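Local atomic coordinates of FKBP-type peptidyl-prolyl cis-trans isomerase FkpA (Escherichia coli, PDB entry 1Q6H), a protein that catalyses cis-trans isomerization of proline peptide bonds, speeding protein folding, and also acts as a chaperone in the bacterial periplasm. Residues 168-173 against 180-185; 136-141 against 176-181. All coordinates share one frame; numbering follows the deposited sequence.

Contacts 1 and 2 practically coincide in the FKBP domain, their centres about 2 Å apart. Both end on the chain at helix 175-180, and they share G180 and L181. L170, L181 and P136 are buried. F168, K182, D138 and T178 are partly exposed, so the charged pair lies at the more open edge. Contact 1 brings up the end of strand 166-169 and the residues after it, through leucines, the lysine chain and a phenylalanine ring. Contact 2 brings up the loop before strand 141-150, with smaller touches of a proline and an aspartate. Neither has a hydrogen bond between its own two segments. Polar links join the contacts: K182 pairs with D138, and L170 O with T178 OG1.

Contact 1. Residues 168-173 against 180-185; sequences FRLDGV and GLKNIK
The backbones come closest at L170 and L181, whose CA atoms stand 8.1 Å apart, so side chains alone make this contact. L170 has the largest share. Its CG is anti to the backbone N (chi1 -175°), and CD1 and CD2 beyond it reach L181 and K182. L170 and L181 run antiparallel alongside each other. L170 CD1 lies 4.0 Å from L181 CD1 and as far from L181 CB. The other methyl, L170 CD2, rests 3.7 Å from K182 CE, on the extended aliphatic chain of the lysine, whose NZ forms a salt bridge with D138. The F168 side chain points against that of L181, and its CZ meets L181 CD1 obliquely to the ring at 4.0 Å. This is the FKBP fold, in which a curved antiparallel sheet packs around a short helix. Here the chain turns after strand 166-169 and runs on into helix 175-180. L181 also lies on V142 and V218 of the sheet, while the F168 ring meets W177 with the planes about 80° apart. An alanine in place of L170 would probably open a gap beside L181 and leave the K182 methylenes without this apolar neighbour. In the turn itself, G172 N bonds back to R169 O.

Contact 2. Residues 136-141 against 176-181; sequences PKDSDT and GWTEGL
P136 and L181 meet through a proline ring and a backbone carbonyl, with P136 CG 3.4 Å from L181 O. The ring brings only carbon to this oxygen, and P136 CD lies farther from it at 4.0 Å. The second touch is between D138 and T178, whose side chains cross at about a right angle. D138 OD1 stands 3.7 Å from T178 CG2. That methyl is anti to the backbone N, while T178 OG1 lies beside the N and is hydrogen-bonded to L170 O. D138 OD1 also takes part in a salt bridge with K182. These contacts join the loop before strand 141-150 to the short helix of the FKBP fold. P136 also lies on L170 and on L220 of the sheet. On the helix, W177 meets F216 and Y146 edge-to-face and probably forms the base of the proline-binding pocket, as the matching tryptophan does in related FKBPs. The loop is shaped by a type I beta turn from K137 to D140, closed by D140 N to K137 O at 2.9 Å. K137 N in turn bonds to D140 OD2 at 2.7 Å. That N-H comes fairly straight (161°) but from above the carboxylate plane, 46° out of it.

Contact 1. Residues 168-173 against 180-185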
loop_
_atom_site.group_PDB
_atom_site.type_symbol
_atom_site.label_atom_id
_atom_site.label_comp_id
_atom_site.label_asym_id
_atom_site.label_seq_id
_atom_site.Cartn_x
_atom_site.Cartn_y
_atom_site.Cartn_z
ATOM N N PHE A 168 5.159 10.268 35.610
ATOM C CA PHE A 168 6.009 11.008 34.672
ATOM C C PHE A 168 6.779 12.176 35.279
ATOM O O PHE A 168 6.431 12.669 36.341
ATOM C CB PHE A 168 5.184 11.556 33.531
ATOM C CG PHE A 168 4.032 12.406 33.960
ATOM C CD1 PHE A 168 4.192 13.773 34.149
ATOM C CD2 PHE A 168 2.785 11.853 34.145
ATOM C CE1 PHE A 168 3.127 14.569 34.516
ATOM C CE2 PHE A 168 1.708 12.643 34.517
ATOM C CZ PHE A 168 1.888 14.004 34.707
ATOM N N ARG A 169 7.827 12.599 34.584
ATOM C CA ARG A 169 8.605 13.759 35.001
ATOM C C ARG A 169 7.757 14.995 34.672
ATOM O O ARG A 169 7.161 15.113 33.593
ATOM C CB ARG A 169 9.978 13.780 34.328
ATOM C CG ARG A 169 10.808 12.500 34.608
ATOM C CD ARG A 169 12.188 12.456 33.940
ATOM N NE ARG A 169 12.106 12.443 32.479
ATOM C CZ ARG A 169 11.965 11.360 31.737
ATOM N NH1 ARG A 169 11.888 10.157 32.291
ATOM N NH2 ARG A 169 11.933 11.463 30.422
ATOM N N LEU A 170 7.647 15.875 35.642
ATOM C CA LEU A 170 6.746 17.024 35.533
ATOM C C LEU A 170 6.962 17.853 34.283
ATOM O O LEU A 170 6.014 18.298 33.669
ATOM C CB LEU A 170 6.894 17.913 36.777
ATOM C CG LEU A 170 5.921 19.087 36.859
ATOM C CD1 LEU A 170 4.482 18.617 36.841
ATOM C CD2 LEU A 170 6.220 19.891 38.122
ATOM N N ASP A 171 8.206 18.049 33.875
ATOM C CA ASP A 171 8.421 18.844 32.687
ATOM C C ASP A 171 8.679 17.997 31.437
ATOM O O ASP A 171 9.259 18.480 30.471
ATOM C CB ASP A 171 9.508 19.907 32.919
ATOM C CG ASP A 171 10.837 19.311 33.224
ATOM O OD1 ASP A 171 10.953 18.083 33.158
ATOM O OD2 ASP A 171 11.829 19.987 33.538
ATOM N N GLY A 172 8.182 16.758 31.439
ATOM C CA GLY A 172 8.324 15.876 30.302
ATOM C C GLY A 172 7.004 15.668 29.577
ATOM O O GLY A 172 6.894 14.771 28.726
ATOM N N VAL A 173 6.001 16.490 29.898
ATOM C CA VAL A 173 4.657 16.363 29.304
ATOM C C VAL A 173 4.193 17.711 28.777
ATOM O O VAL A 173 4.936 18.667 28.827
ATOM C CB VAL A 173 3.651 15.894 30.348
ATOM C CG1 VAL A 173 3.976 14.476 30.752
ATOM C CG2 VAL A 173 3.662 16.832 31.571
ATOM N N GLY A 180 0.084 23.271 35.579
ATOM C CA GLY A 180 -1.096 22.990 36.377
ATOM C C GLY A 180 -0.836 22.288 37.689
ATOM O O GLY A 180 -1.358 22.692 38.730
ATOM N N LEU A 181 -0.017 21.239 37.662
ATOM C CA LEU A 181 0.191 20.427 38.860
ATOM C C LEU A 181 0.965 21.184 39.918
ATOM O O LEU A 181 0.891 20.873 41.104
ATOM C CB LEU A 181 0.880 19.103 38.514
ATOM C CG LEU A 181 0.095 18.144 37.632
ATOM C CD1 LEU A 181 0.937 16.857 37.393
ATOM C CD2 LEU A 181 -1.247 17.790 38.279
ATOM N N LYS A 182 1.647 22.245 39.529
ATOM C CA LYS A 182 2.349 23.045 40.539
ATOM C C LYS A 182 1.386 23.809 41.473
ATOM O O LYS A 182 1.821 24.418 42.467
ATOM C CB LYS A 182 3.304 24.027 39.857
ATOM C CG LYS A 182 4.449 23.355 39.147
ATOM C CD LYS A 182 5.337 24.306 38.403
ATOM C CE LYS A 182 6.445 23.513 37.646
ATOM N NZ LYS A 182 7.191 24.302 36.709
ATOM N N ASN A 183 0.097 23.800 41.144
ATOM C CA ASN A 183 -0.905 24.511 41.927
ATOM C C ASN A 183 -1.514 23.692 43.072
ATOM O O ASN A 183 -2.393 24.188 43.771
ATOM C CB ASN A 183 -2.040 24.968 41.019
ATOM C CG ASN A 183 -1.615 26.064 40.077
ATOM O OD1 ASN A 183 -1.090 27.066 40.512
ATOM N ND2 ASN A 183 -1.850 25.880 38.784
ATOM N N ILE A 184 -1.080 22.438 43.235
ATOM C CA ILE A 184 -1.551 21.585 44.308
ATOM C C ILE A 184 -0.338 20.841 44.848
ATOM O O ILE A 184 0.791 21.043 44.360
ATOM C CB ILE A 184 -2.627 20.574 43.866
ATOM C CG1 ILE A 184 -2.239 19.809 42.594
ATOM C CG2 ILE A 184 -3.966 21.223 43.713
ATOM C CD1 ILE A 184 -3.158 18.616 42.337
ATOM N N LYS A 185 -0.583 19.970 45.819
ATOM C CA LYS A 185 0.474 19.205 46.484
ATOM C C LYS A 185 0.038 17.778 46.577
ATOM O O LYS A 185 -1.070 17.456 46.184
ATOM C CB LYS A 185 0.744 19.833 47.859
ATOM C CG LYS A 185 1.066 21.346 47.676
ATOM C CD LYS A 185 1.409 22.048 48.950
ATOM C CE LYS A 185 2.643 22.966 48.703
ATOM N NZ LYS A 185 2.314 24.201 47.863
#

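Contact 2. Residues 136-141 against 176-181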
loop_
_atom_site.group_PDB
_atom_site.type_symbol
_atom_site.label_atom_id
_atom_site.label_comp_id
_atom_site.label_asym_id
_atom_site.label_seq_id
_atom_site.Cartn_x
_atom_site.Cartn_y
_atom_site.Cartn_z
ATOM N N PRO A 136 5.274 20.259 43.710
ATOM C CA PRO A 136 5.935 19.652 42.546
ATOM C C PRO A 136 6.802 20.661 41.789
ATOM O O PRO A 136 6.308 21.755 41.496
ATOM C CB PRO A 136 4.759 19.276 41.625
ATOM C CG PRO A 136 3.553 19.221 42.495
ATOM C CD PRO A 136 3.824 20.058 43.674
ATOM N N LYS A 137 8.039 20.283 41.495
ATOM C CA LYS A 137 9.002 21.105 40.778
ATOM C C LYS A 137 9.367 20.438 39.452
ATOM O O LYS A 137 9.115 19.241 39.246
ATOM C CB LYS A 137 10.258 21.300 41.609
ATOM C CG LYS A 137 10.192 22.459 42.614
ATOM C CD LYS A 137 9.304 22.124 43.787
ATOM C CE LYS A 137 9.503 23.070 44.969
ATOM N NZ LYS A 137 9.025 22.454 46.249
ATOM N N ASP A 138 9.962 21.213 38.553
ATOM C CA ASP A 138 10.251 20.717 37.195
ATOM C C ASP A 138 10.903 19.333 37.040
ATOM O O ASP A 138 10.462 18.504 36.227
ATOM C CB ASP A 138 11.038 21.770 36.405
ATOM C CG ASP A 138 10.124 22.835 35.793
ATOM O OD1 ASP A 138 8.880 22.686 35.857
ATOM O OD2 ASP A 138 10.546 23.860 35.241
ATOM N N SER A 139 11.954 19.059 37.785
ATOM C CA SER A 139 12.619 17.774 37.605
ATOM C C SER A 139 11.983 16.621 38.405
ATOM O O SER A 139 12.460 15.468 38.323
ATOM C CB SER A 139 14.079 17.911 37.978
ATOM O OG SER A 139 14.156 18.203 39.351
ATOM N N ASP A 140 10.907 16.902 39.144
ATOM C CA ASP A 140 10.266 15.860 39.942
ATOM C C ASP A 140 9.493 14.864 39.115
ATOM O O ASP A 140 9.018 15.182 38.020
ATOM C CB ASP A 140 9.235 16.438 40.906
ATOM C CG ASP A 140 9.847 17.277 42.008
ATOM O OD1 ASP A 140 11.056 17.105 42.314
ATOM O OD2 ASP A 140 9.161 18.140 42.596
ATOM N N THR A 141 9.308 13.682 39.695
ATOM C CA THR A 141 8.413 12.695 39.152
ATOM C C THR A 141 7.074 12.830 39.862
ATOM O O THR A 141 7.019 12.944 41.086
ATOM C CB THR A 141 8.972 11.286 39.367
ATOM O OG1 THR A 141 10.230 11.149 38.691
ATOM C CG2 THR A 141 8.085 10.288 38.701
ATOM N N GLY A 176 0.647 22.446 29.912
ATOM C CA GLY A 176 -0.519 22.632 30.750
ATOM C C GLY A 176 -0.442 21.784 32.020
ATOM O O GLY A 176 -0.896 22.212 33.081
ATOM N N TRP A 177 0.100 20.571 31.890
ATOM C CA TRP A 177 0.243 19.674 32.997
ATOM C C TRP A 177 1.390 20.163 33.859
ATOM O O TRP A 177 1.272 20.205 35.076
ATOM C CB TRP A 177 0.484 18.226 32.544
ATOM C CG TRP A 177 -0.735 17.413 32.434
ATOM C CD1 TRP A 177 -1.594 17.377 31.394
ATOM C CD2 TRP A 177 -1.235 16.489 33.392
ATOM N NE1 TRP A 177 -2.614 16.487 31.641
ATOM C CE2 TRP A 177 -2.401 15.915 32.859
ATOM C CE3 TRP A 177 -0.833 16.110 34.665
ATOM C CZ2 TRP A 177 -3.158 14.981 33.547
ATOM C CZ3 TRP A 177 -1.570 15.179 35.344
ATOM C CH2 TRP A 177 -2.726 14.621 34.785
ATOM N N THR A 178 2.508 20.472 33.221
ATOM C CA THR A 178 3.676 20.967 33.927
ATOM C C THR A 178 3.347 22.143 34.846
ATOM O O THR A 178 3.735 22.158 36.002
ATOM C CB THR A 178 4.730 21.409 32.926
ATOM O OG1 THR A 178 5.124 20.297 32.108
ATOM C CG2 THR A 178 6.004 21.850 33.659
ATOM N N GLU A 179 2.648 23.130 34.309
ATOM C CA GLU A 179 2.219 24.279 35.086
ATOM C C GLU A 179 1.112 23.936 36.069
ATOM O O GLU A 179 1.170 24.320 37.233
ATOM C CB GLU A 179 1.670 25.338 34.136
ATOM C CG GLU A 179 1.081 26.561 34.805
ATOM C CD GLU A 179 0.468 27.526 33.799
ATOM O OE1 GLU A 179 0.551 27.300 32.529
ATOM O OE2 GLU A 179 -0.097 28.525 34.284
ATOM N N GLY A 180 0.084 23.271 35.579
ATOM C CA GLY A 180 -1.096 22.990 36.377
ATOM C C GLY A 180 -0.836 22.288 37.689
ATOM O O GLY A 180 -1.358 22.692 38.730
ATOM N N LEU A 181 -0.017 21.239 37.662
ATOM C CA LEU A 181 0.191 20.427 38.860
ATOM C C LEU A 181 0.965 21.184 39.918
ATOM O O LEU A 181 0.891 20.873 41.104
ATOM C CB LEU A 181 0.880 19.103 38.514
ATOM C CG LEU A 181 0.095 18.144 37.632
ATOM C CD1 LEU A 181 0.937 16.857 37.393
ATOM C CD2 LEU A 181 -1.247 17.790 38.279
#